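Local coordinates for leucine rich repeat and phosphatase domain containing protein (Entamoeba histolytica, PDB 3EMU) that has the fold of a dual-specificity phosphatase and is classed as a phosphate-ester hydrolase, but lacks the usual catalytic signature residues, so its activity is uncertain, at residues Q12-G20 and A101-Y112. Numbering follows the deposited sequence.
Sequences QIIQYIHLG and APAIVIAFLMYY
L19 meets the first turns of helix 100-112 through CD1, which lies 3.5 Å from A101 CB and 3.8 Å from V105 CG2, one turn further on. Its other methyl, CD2, approaches P102 CG, the two side chains crossing at about a right angle. V105 is shared between the two strands: with CG1 anti to the backbone N (chi1 167°), that methyl turns to I13 CG2 at 4.0 Å, while CG2 serves L19. Toward the C-terminal end of the helix, I14 divides its branches, CG2 passing 4.1 Å from L109 CD2 and CD1 meeting F108 CE2 at the ring edge, near its plane. I17 CD1 comes obliquely to that CE2 at 4.1 Å. One face of F108 carries Y112 CB, 3.7 Å above the plane and offset toward the rim.

The type II turn from I14 to I17 joins the strands. Segment 17-20 runs at 157° to segment 101-112, with axes 8.8 Å apart, and pairs with strand 89-94. The helix directly follows the loop that binds phosphate in related phosphatases; S94 OG bonds to A101 N, and a sulfate ion about 5 Å from the P102 side chain may mark that pocket. The side-chain contacts between the segments are apolar, consistent with burial of hydrophobic surface holding the helix to the strands.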
loop_
_atom_site.group_PDB
_atom_site.type_symbol
_atom_site.label_atom_id
_atom_site.label_comp_id
_atom_site.label_asym_id
_atom_site.label_seq_id
_atom_site.Cartn_x
_atom_site.Cartn_y
_atom_site.Cartn_z
ATOM N N GLN A 12 9.149 -6.121 -2.407
ATOM C CA GLN A 12 8.514 -6.821 -1.291
ATOM C C GLN A 12 8.731 -5.994 -0.028
ATOM O O GLN A 12 9.880 -5.582 0.281
ATOM C CB GLN A 12 9.104 -8.214 -1.062
ATOM C CG GLN A 12 8.373 -8.855 0.123
ATOM C CD GLN A 12 8.676 -10.308 0.360
ATOM O OE1 GLN A 12 8.308 -11.173 -0.427
ATOM N NE2 GLN A 12 9.283 -10.594 1.500
ATOM N N ILE A 13 7.645 -5.728 0.693
ATOM C CA ILE A 13 7.790 -4.808 1.837
ATOM C C ILE A 13 7.991 -5.602 3.169
ATOM O O ILE A 13 8.951 -5.389 3.880
ATOM C CB ILE A 13 6.642 -3.769 1.908
ATOM C CG1 ILE A 13 6.675 -2.835 0.652
ATOM C CG2 ILE A 13 6.699 -2.991 3.234
ATOM C CD1 ILE A 13 8.044 -2.094 0.426
ATOM N N ILE A 14 7.087 -6.547 3.412
ATOM C CA ILE A 14 7.180 -7.559 4.446
ATOM C C ILE A 14 6.527 -8.719 3.710
ATOM O O ILE A 14 6.023 -8.553 2.600
ATOM C CB ILE A 14 6.324 -7.212 5.750
ATOM C CG1 ILE A 14 4.833 -7.167 5.415
ATOM C CG2 ILE A 14 6.804 -5.902 6.437
ATOM C CD1 ILE A 14 3.905 -6.998 6.616
ATOM N N GLN A 15 6.511 -9.876 4.332
ATOM C CA GLN A 15 6.012 -11.069 3.686
ATOM C C GLN A 15 4.566 -10.922 3.249
ATOM O O GLN A 15 3.739 -10.378 3.980
ATOM C CB GLN A 15 6.180 -12.273 4.617
ATOM C CG GLN A 15 5.601 -13.547 4.053
ATOM C CD GLN A 15 5.550 -14.671 5.093
ATOM O OE1 GLN A 15 5.134 -14.459 6.261
ATOM N NE2 GLN A 15 5.968 -15.883 4.674
ATOM N N TYR A 16 4.276 -11.394 2.032
ATOM C CA TYR A 16 2.944 -11.245 1.385
ATOM C C TYR A 16 2.580 -9.846 0.823
ATOM O O TYR A 16 1.557 -9.700 0.170
ATOM C CB TYR A 16 1.822 -11.720 2.321
ATOM C CG TYR A 16 2.016 -13.114 2.850
ATOM C CD1 TYR A 16 2.306 -14.176 1.983
ATOM C CD2 TYR A 16 1.932 -13.376 4.218
ATOM C CE1 TYR A 16 2.505 -15.462 2.460
ATOM C CE2 TYR A 16 2.120 -14.642 4.706
ATOM C CZ TYR A 16 2.407 -15.688 3.830
ATOM O OH TYR A 16 2.585 -16.963 4.331
ATOM N N ILE A 17 3.399 -8.832 1.095
ATOM C CA ILE A 17 3.089 -7.450 0.738
ATOM C C ILE A 17 4.122 -6.909 -0.256
ATOM O O ILE A 17 5.343 -6.818 0.035
ATOM C CB ILE A 17 3.136 -6.524 1.991
ATOM C CG1 ILE A 17 2.234 -7.052 3.126
ATOM C CG2 ILE A 17 2.846 -5.042 1.623
ATOM C CD1 ILE A 17 0.744 -7.029 2.843
ATOM N N HIS A 18 3.610 -6.502 -1.424
ATOM C CA HIS A 18 4.475 -6.005 -2.494
ATOM C C HIS A 18 3.965 -4.654 -2.970
ATOM O O HIS A 18 2.762 -4.416 -3.102
ATOM C CB HIS A 18 4.558 -7.032 -3.623
ATOM C CG HIS A 18 5.022 -8.399 -3.185
ATOM N ND1 HIS A 18 6.302 -8.876 -3.433
ATOM C CD2 HIS A 18 4.360 -9.415 -2.571
ATOM C CE1 HIS A 18 6.408 -10.118 -2.990
ATOM N NE2 HIS A 18 5.251 -10.464 -2.447
ATOM N N LEU A 19 4.918 -3.770 -3.190
ATOM C CA LEU A 19 4.665 -2.414 -3.619
ATOM C C LEU A 19 5.152 -2.213 -5.092
ATOM O O LEU A 19 6.314 -2.518 -5.422
ATOM C CB LEU A 19 5.416 -1.485 -2.689
ATOM C CG LEU A 19 5.192 -0.001 -2.866
ATOM C CD1 LEU A 19 3.700 0.329 -2.854
ATOM C CD2 LEU A 19 5.972 0.730 -1.776
ATOM N N GLY A 20 4.257 -1.748 -5.958
ATOM C CA GLY A 20 4.610 -1.553 -7.369
ATOM C C GLY A 20 3.866 -0.452 -8.147
ATOM O O GLY A 20 3.114 0.362 -7.573
ATOM N N ALA A 101 0.306 4.424 -3.865
ATOM C CA ALA A 101 0.515 3.062 -3.370
ATOM C C ALA A 101 1.380 3.034 -2.065
ATOM O O ALA A 101 1.068 2.281 -1.107
ATOM C CB ALA A 101 1.080 2.121 -4.430
ATOM N N PRO A 102 2.464 3.832 -2.027
ATOM C CA PRO A 102 3.250 3.822 -0.780
ATOM C C PRO A 102 2.487 4.380 0.445
ATOM O O PRO A 102 2.685 3.863 1.548
ATOM C CB PRO A 102 4.465 4.692 -1.114
ATOM C CG PRO A 102 4.592 4.575 -2.673
ATOM C CD PRO A 102 3.175 4.489 -3.145
ATOM N N ALA A 103 1.645 5.402 0.242
ATOM C CA ALA A 103 0.809 5.952 1.307
ATOM C C ALA A 103 -0.100 4.859 1.914
ATOM O O ALA A 103 -0.204 4.750 3.140
ATOM C CB ALA A 103 -0.020 7.145 0.819
ATOM N N ILE A 104 -0.725 4.047 1.061
ATOM C CA ILE A 104 -1.530 2.926 1.528
ATOM C C ILE A 104 -0.711 1.917 2.328
ATOM O O ILE A 104 -1.193 1.394 3.346
ATOM C CB ILE A 104 -2.305 2.207 0.353
ATOM C CG1 ILE A 104 -3.430 3.081 -0.167
ATOM C CG2 ILE A 104 -2.905 0.830 0.778
ATOM C CD1 ILE A 104 -4.501 3.395 0.871
ATOM N N VAL A 105 0.486 1.589 1.843
ATOM C CA VAL A 105 1.344 0.623 2.524
ATOM C C VAL A 105 1.749 1.145 3.917
ATOM O O VAL A 105 1.799 0.388 4.896
ATOM C CB VAL A 105 2.593 0.215 1.656
ATOM C CG1 VAL A 105 3.640 -0.528 2.464
ATOM C CG2 VAL A 105 2.170 -0.662 0.436
ATOM N N ILE A 106 2.034 2.442 3.994
ATOM C CA ILE A 106 2.282 3.076 5.255
ATOM C C ILE A 106 1.079 2.938 6.249
ATOM O O ILE A 106 1.298 2.510 7.378
ATOM C CB ILE A 106 2.702 4.527 5.081
ATOM C CG1 ILE A 106 4.085 4.587 4.394
ATOM C CG2 ILE A 106 2.717 5.256 6.455
ATOM C CD1 ILE A 106 4.575 6.009 4.048
ATOM N N ALA A 107 -0.137 3.326 5.833
ATOM C CA ALA A 107 -1.332 3.169 6.641
ATOM C C ALA A 107 -1.452 1.733 7.181
ATOM O O ALA A 107 -1.709 1.510 8.395
ATOM C CB ALA A 107 -2.558 3.544 5.851
ATOM N N PHE A 108 -1.255 0.758 6.287
ATOM C CA PHE A 108 -1.291 -0.628 6.668
ATOM C C PHE A 108 -0.311 -1.016 7.794
ATOM O O PHE A 108 -0.693 -1.700 8.746
ATOM C CB PHE A 108 -1.083 -1.548 5.469
ATOM C CG PHE A 108 -0.972 -2.988 5.859
ATOM C CD1 PHE A 108 -2.131 -3.719 6.250
ATOM C CD2 PHE A 108 0.271 -3.616 5.910
ATOM C CE1 PHE A 108 -2.051 -5.047 6.673
ATOM C CE2 PHE A 108 0.358 -4.943 6.328
ATOM C CZ PHE A 108 -0.810 -5.656 6.719
ATOM N N LEU A 109 0.955 -0.636 7.671
ATOM C CA LEU A 109 1.966 -0.963 8.673
ATOM C C LEU A 109 1.760 -0.178 9.983
ATOM O O LEU A 109 2.067 -0.692 11.061
ATOM C CB LEU A 109 3.343 -0.625 8.136
ATOM C CG LEU A 109 3.924 -1.351 6.909
ATOM C CD1 LEU A 109 5.258 -0.647 6.513
ATOM C CD2 LEU A 109 4.169 -2.833 7.161
ATOM N N MET A 110 1.302 1.070 9.887
ATOM C CA MET A 110 0.898 1.785 11.069
ATOM C C MET A 110 -0.008 0.845 11.921
ATOM O O MET A 110 0.251 0.620 13.107
ATOM C CB MET A 110 0.193 3.111 10.714
ATOM C CG MET A 110 1.141 4.219 10.103
ATOM S SD MET A 110 0.343 5.629 9.367
ATOM C CE MET A 110 -0.522 6.381 10.742
ATOM N N TYR A 111 -1.013 0.238 11.289
ATOM C CA TYR A 111 -2.013 -0.564 11.973
ATOM C C TYR A 111 -1.448 -1.933 12.364
ATOM O O TYR A 111 -1.574 -2.383 13.515
ATOM C CB TYR A 111 -3.190 -0.758 11.015
ATOM C CG TYR A 111 -4.308 -1.637 11.498
ATOM C CD1 TYR A 111 -5.244 -1.169 12.431
ATOM C CD2 TYR A 111 -4.452 -2.938 11.015
ATOM C CE1 TYR A 111 -6.272 -1.973 12.881
ATOM C CE2 TYR A 111 -5.503 -3.779 11.458
ATOM C CZ TYR A 111 -6.402 -3.281 12.405
ATOM O OH TYR A 111 -7.453 -4.059 12.837
ATOM N N TYR A 112 -0.815 -2.583 11.383
ATOM C CA TYR A 112 -0.391 -3.959 11.492
ATOM C C TYR A 112 0.855 -4.180 12.351
ATOM O O TYR A 112 1.087 -5.300 12.828
ATOM C CB TYR A 112 -0.086 -4.485 10.109
ATOM C CG TYR A 112 -0.026 -5.974 9.991
ATOM C CD1 TYR A 112 -1.202 -6.718 9.934
ATOM C CD2 TYR A 112 1.194 -6.637 9.874
ATOM C CE1 TYR A 112 -1.176 -8.059 9.791
ATOM C CE2 TYR A 112 1.240 -8.010 9.742
ATOM C CZ TYR A 112 0.029 -8.711 9.689
ATOM O OH TYR A 112 -0.002 -10.089 9.541
#